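Local structure of SusD homolog (Bacteroides thetaiotaomicron, 3SGH) at residues N252-V256 / W415-Y419; Y363-A367 / T394-E398. The protein probably binds glycans at the outer membrane as a SusD-like lipoprotein, helping a partner transporter to take them up. One frame throughout, in Å; residues are numbered along the deposited sequence.

Contact 1. Residues N252-V256 / W415-Y419; sequences NACLV and WIACY
Leu255 lays its CD1 methyl over one face of the Trp415 indole, 3.7 Å from the centroid of the six-membered ring and 12° off its normal, a CH-pi contact. Its chi1 is t and chi2 p. CD1 meets Ile416 CG1 at 3.8 Å, and Leu255 CD2 reaches Tyr419 CD1 at 3.5 Å. Trp415 (chi1 t, chi2 67°) brings CH2 to 3.5 Å from Leu255 CA and 3.8 Å from Cys254 SG, an oblique sulfur-aromatic contact. No hydrogen bond joins the segments; Leu255 CA and Ile416 CA are 7.1 Å apart. Asn252 (phi/psi -88/135) is an N-cap, its OD1 accepting from Cys254 N at 2.8 Å. Cys418 (-86/82) centres an inverse gamma turn after the last helical residue, and Tyr419 is extended. This is buried apolar packing on the alpha-alpha superhelix of the SusD fold. Trp415 NE1 bonds to Ser47 O, and Tyr419 OH to Tyr270 O. Helix 253-261, which follows strand 249-251, packs on the C-terminal end of helix 403-417, with helix 319-331 touching Ala417 and Cys418.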
loop_
_atom_site.group_PDB
_atom_site.type_symbol
_atom_site.label_atom_id
_atom_site.label_comp_id
_atom_site.label_asym_id
_atom_site.label_seq_id
_atom_site.Cartn_x
_atom_site.Cartn_y
_atom_site.Cartn_z
ATOM N N ASN A 252 -10.516 1.485 -10.578
ATOM C CA ASN A 252 -11.307 2.379 -9.727
ATOM C C ASN A 252 -11.509 3.719 -10.437
ATOM O O ASN A 252 -10.596 4.285 -11.059
ATOM C CB ASN A 252 -10.580 2.553 -8.383
ATOM C CG ASN A 252 -11.379 3.291 -7.336
ATOM O OD1 ASN A 252 -11.890 4.395 -7.568
ATOM N ND2 ASN A 252 -11.421 2.730 -6.139
ATOM N N ALA A 253 -12.762 4.195 -10.384
ATOM C CA ALA A 253 -13.167 5.476 -10.918
ATOM C C ALA A 253 -12.215 6.609 -10.572
ATOM O O ALA A 253 -11.986 7.521 -11.363
ATOM C CB ALA A 253 -14.550 5.814 -10.299
ATOM N N CYS A 254 -11.705 6.577 -9.343
ATOM C CA CYS A 254 -10.904 7.659 -8.809
ATOM C C CYS A 254 -9.536 7.824 -9.526
ATOM O O CYS A 254 -9.311 8.844 -10.142
ATOM C CB CYS A 254 -10.699 7.438 -7.308
ATOM S SG CYS A 254 -9.779 8.744 -6.498
ATOM N N LEU A 255 -8.673 6.800 -9.502
ATOM C CA LEU A 255 -7.404 6.904 -10.206
ATOM C C LEU A 255 -7.608 7.162 -11.712
ATOM O O LEU A 255 -6.915 8.005 -12.297
ATOM C CB LEU A 255 -6.559 5.645 -10.020
ATOM C CG LEU A 255 -5.166 5.697 -10.656
ATOM C CD1 LEU A 255 -4.326 6.836 -10.073
ATOM C CD2 LEU A 255 -4.464 4.301 -10.532
ATOM N N VAL A 256 -8.544 6.465 -12.340
ATOM C CA VAL A 256 -8.776 6.621 -13.790
ATOM C C VAL A 256 -9.187 8.070 -14.100
ATOM O O VAL A 256 -8.707 8.685 -15.044
ATOM C CB VAL A 256 -9.840 5.615 -14.330
ATOM C CG1 VAL A 256 -10.118 5.877 -15.808
ATOM C CG2 VAL A 256 -9.358 4.131 -14.076
ATOM N N TRP A 415 0.956 8.844 -5.655
ATOM C CA TRP A 415 -0.158 7.906 -5.662
ATOM C C TRP A 415 -0.373 7.308 -7.050
ATOM O O TRP A 415 -0.551 6.092 -7.181
ATOM C CB TRP A 415 -1.388 8.618 -5.141
ATOM C CG TRP A 415 -2.671 7.907 -5.376
ATOM C CD1 TRP A 415 -3.079 6.728 -4.819
ATOM C CD2 TRP A 415 -3.749 8.391 -6.162
ATOM N NE1 TRP A 415 -4.371 6.460 -5.217
ATOM C CE2 TRP A 415 -4.785 7.457 -6.073
ATOM C CE3 TRP A 415 -3.935 9.523 -6.959
ATOM C CZ2 TRP A 415 -5.981 7.627 -6.744
ATOM C CZ3 TRP A 415 -5.143 9.700 -7.576
ATOM C CH2 TRP A 415 -6.135 8.769 -7.476
ATOM N N ILE A 416 -0.214 8.131 -8.089
ATOM C CA ILE A 416 -0.339 7.639 -9.452
ATOM C C ILE A 416 0.813 6.695 -9.768
ATOM O O ILE A 416 0.613 5.633 -10.341
ATOM C CB ILE A 416 -0.344 8.792 -10.482
ATOM C CG1 ILE A 416 -1.624 9.565 -10.311
ATOM C CG2 ILE A 416 -0.268 8.255 -11.934
ATOM C CD1 ILE A 416 -1.635 10.943 -11.113
ATOM N N ALA A 417 2.010 7.041 -9.295
ATOM C CA ALA A 417 3.221 6.260 -9.566
ATOM C C ALA A 417 3.212 4.873 -8.879
ATOM O O ALA A 417 3.643 3.875 -9.485
ATOM C CB ALA A 417 4.479 7.016 -9.159
ATOM N N CYS A 418 2.775 4.824 -7.611
ATOM C CA CYS A 418 2.834 3.589 -6.835
ATOM C C CYS A 418 1.582 2.810 -7.147
ATOM O O CYS A 418 0.604 2.896 -6.425
ATOM C CB CYS A 418 2.956 3.910 -5.355
ATOM S SG CYS A 418 4.565 4.771 -4.995
ATOM N N TYR A 419 1.602 2.089 -8.273
ATOM C CA TYR A 419 0.420 1.424 -8.799
ATOM C C TYR A 419 0.779 0.063 -9.367
ATOM O O TYR A 419 1.800 -0.059 -10.110
ATOM C CB TYR A 419 -0.266 2.263 -9.918
ATOM C CG TYR A 419 -1.264 1.474 -10.740
ATOM C CD1 TYR A 419 -2.596 1.357 -10.325
ATOM C CD2 TYR A 419 -0.890 0.845 -11.933
ATOM C CE1 TYR A 419 -3.491 0.614 -11.010
ATOM C CE2 TYR A 419 -1.800 0.084 -12.635
ATOM C CZ TYR A 419 -3.092 -0.009 -12.174
ATOM O OH TYR A 419 -3.993 -0.749 -12.847
#

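Contact 2. Residues Y363-A367 / T394-E398; sequences YLADA and TIKWE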
loop_
_atom_site.group_PDB
_atom_site.type_symbol
_atom_site.label_atom_id
_atom_site.label_comp_id
_atom_site.label_asym_id
_atom_site.label_seq_id
_atom_site.Cartn_x
_atom_site.Cartn_y
_atom_site.Cartn_z
ATOM N N TYR A 363 4.734 16.119 -20.119
ATOM C CA TYR A 363 3.845 15.943 -18.969
ATOM C C TYR A 363 4.202 16.881 -17.820
ATOM O O TYR A 363 3.329 17.508 -17.209
ATOM C CB TYR A 363 3.930 14.478 -18.476
ATOM C CG TYR A 363 2.925 14.077 -17.432
ATOM C CD1 TYR A 363 1.611 13.774 -17.783
ATOM C CD2 TYR A 363 3.271 13.974 -16.091
ATOM C CE1 TYR A 363 0.689 13.410 -16.813
ATOM C CE2 TYR A 363 2.370 13.584 -15.142
ATOM C CZ TYR A 363 1.088 13.313 -15.486
ATOM O OH TYR A 363 0.221 12.921 -14.479
ATOM N N LEU A 364 5.488 16.973 -17.497
ATOM C CA LEU A 364 5.935 17.755 -16.369
ATOM C C LEU A 364 5.830 19.255 -16.632
ATOM O O LEU A 364 6.015 20.060 -15.694
ATOM C CB LEU A 364 7.389 17.397 -16.012
ATOM C CG LEU A 364 7.554 16.095 -15.206
ATOM C CD1 LEU A 364 9.032 15.664 -15.101
ATOM C CD2 LEU A 364 6.988 16.287 -13.822
ATOM N N ALA A 365 5.631 19.618 -17.892
ATOM C CA ALA A 365 5.443 21.011 -18.309
ATOM C C ALA A 365 3.961 21.404 -18.319
ATOM O O ALA A 365 3.627 22.564 -18.660
ATOM C CB ALA A 365 6.035 21.236 -19.709
ATOM N N ASP A 366 3.076 20.481 -17.959
ATOM C CA ASP A 366 1.637 20.740 -18.009
ATOM C C ASP A 366 1.172 21.544 -16.800
ATOM O O ASP A 366 1.062 21.023 -15.695
ATOM C CB ASP A 366 0.853 19.428 -18.118
ATOM C CG ASP A 366 -0.632 19.644 -18.319
ATOM O OD1 ASP A 366 -1.187 20.666 -17.863
ATOM O OD2 ASP A 366 -1.287 18.742 -18.904
ATOM N N ALA A 367 0.898 22.831 -17.018
ATOM C CA ALA A 367 0.442 23.713 -15.951
ATOM C C ALA A 367 -1.091 23.906 -15.905
ATOM O O ALA A 367 -1.585 24.607 -15.038
ATOM C CB ALA A 367 1.121 25.100 -16.108
ATOM N N THR A 394 -2.490 20.698 -10.350
ATOM C CA THR A 394 -1.890 20.551 -11.653
ATOM C C THR A 394 -0.535 19.871 -11.537
ATOM O O THR A 394 0.003 19.724 -10.449
ATOM C CB THR A 394 -1.729 21.953 -12.325
ATOM O OG1 THR A 394 -0.960 22.804 -11.467
ATOM C CG2 THR A 394 -3.103 22.572 -12.587
ATOM N N ILE A 395 0.039 19.472 -12.668
ATOM C CA ILE A 395 1.261 18.672 -12.663
ATOM C C ILE A 395 2.556 19.449 -12.501
ATOM O O ILE A 395 3.401 19.107 -11.660
ATOM C CB ILE A 395 1.373 17.867 -13.973
ATOM C CG1 ILE A 395 0.143 16.934 -14.172
ATOM C CG2 ILE A 395 2.732 17.057 -14.026
ATOM C CD1 ILE A 395 -0.131 16.621 -15.638
ATOM N N LYS A 396 2.725 20.503 -13.308
ATOM C CA LYS A 396 3.977 21.277 -13.300
ATOM C C LYS A 396 4.284 21.807 -11.914
ATOM O O LYS A 396 3.420 22.398 -11.258
ATOM C CB LYS A 396 3.914 22.463 -14.273
ATOM C CG LYS A 396 5.207 23.306 -14.386
ATOM C CD LYS A 396 4.871 24.796 -14.510
ATOM C CE LYS A 396 5.948 25.599 -15.243
ATOM N NZ LYS A 396 7.344 25.356 -14.747
ATOM N N TRP A 397 5.514 21.602 -11.482
ATOM C CA TRP A 397 5.989 22.108 -10.209
ATOM C C TRP A 397 5.969 23.636 -10.187
ATOM O O TRP A 397 6.385 24.284 -11.154
ATOM C CB TRP A 397 7.393 21.632 -9.898
ATOM C CG TRP A 397 7.752 21.973 -8.497
ATOM C CD1 TRP A 397 8.456 23.058 -8.066
ATOM C CD2 TRP A 397 7.361 21.258 -7.328
ATOM N NE1 TRP A 397 8.540 23.046 -6.699
ATOM C CE2 TRP A 397 7.875 21.944 -6.227
ATOM C CE3 TRP A 397 6.639 20.085 -7.108
ATOM C CZ2 TRP A 397 7.674 21.510 -4.938
ATOM C CZ3 TRP A 397 6.450 19.660 -5.835
ATOM C CH2 TRP A 397 6.957 20.363 -4.764
ATOM N N GLU A 398 5.446 24.166 -9.089
ATOM C CA GLU A 398 5.357 25.598 -8.863
ATOM C C GLU A 398 6.096 25.955 -7.572
ATOM O O GLU A 398 5.638 25.620 -6.491
ATOM C CB GLU A 398 3.891 25.997 -8.771
ATOM C CG GLU A 398 3.055 25.532 -9.965
ATOM C CD GLU A 398 1.675 26.136 -10.003
ATOM O OE1 GLU A 398 0.970 26.045 -8.972
ATOM O OE2 GLU A 398 1.290 26.669 -11.074
HETATM O O HOH W 1 7.438 20.022 -13.289
HETATM O O HOH W 2 -1.513 19.750 -14.936
#
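One direct hydrogen bond joins the two backbones: Lys396 N donates to Asp366 O at 3.0 Å, with an angle of 157° at the hydrogen. A CA-H...O contact lies beside it, from Lys396 CA to Leu364 O at 3.4 Å.

Two waters add bridges. Water 1 donates to Leu364 O (2.8 Å) and accepts from Trp397 N (3.1 Å). Water 2 accepts from Ile395 N at 2.8 Å and lies 3.0 Å from Asp366 O, the same oxygen that accepts from Lys396 N. The side chain of Asp366 turns to its own loop, where OD2 bonds to Ser369 OG and OD1 to Thr368 N. Tyr363 OH bonds to Gln413 NE2 on helix 403-417.

The contact ties the loop before helix 403-417 to the chain around the short helix 360-364. Both lie between helices 340-354 and 403-417 of the alpha-alpha superhelix, consistent with the TPR-like repeats of SusD-like proteins. Asp366 N bonds back to Tyr363 O at 3.1 Å, a local turn.

The apolar part centres on Ile395. Its CD1 sits over one face of the Tyr363 ring, 3.7 Å from the centroid and 21° off the normal, a CH-pi contact. Ile395 CG2 lies 4.3 Å from Leu364 CD2. Ala367 CB meets Lys396 CD at 4.1 Å in the conformer given. Leu364 also rests on Val348 and Arg349 of helix 340-354.

Two methyls make close van der Waals contacts with carbonyls: Ile395 CG2 with Tyr363 O at 3.3 Å, and Thr394 CG2 with Ala367 O at 3.5 Å.

How the contacts relate
From the N terminus, the chain first reaches 252-256 at the start of helix 253-261. It then runs through helices 319-331, 340-354 and 360-364. Contact 2 closes the shorter loop, bringing 394-398 back to 363-367 after 26 residues without helix or strand. Helix 403-417 follows and ends in 415-419, which meets 252-256 and closes the longer loop of 158 residues. Contact 2 thus lies wholly within the span of contact 1, and the two do not cross. Contact 1 joins the region of helix 253-261 to the superhelix. Contact 2 stays within the connection between helices 340-354 and 403-417. Their centres are 18 Å apart, and the contacts do not touch.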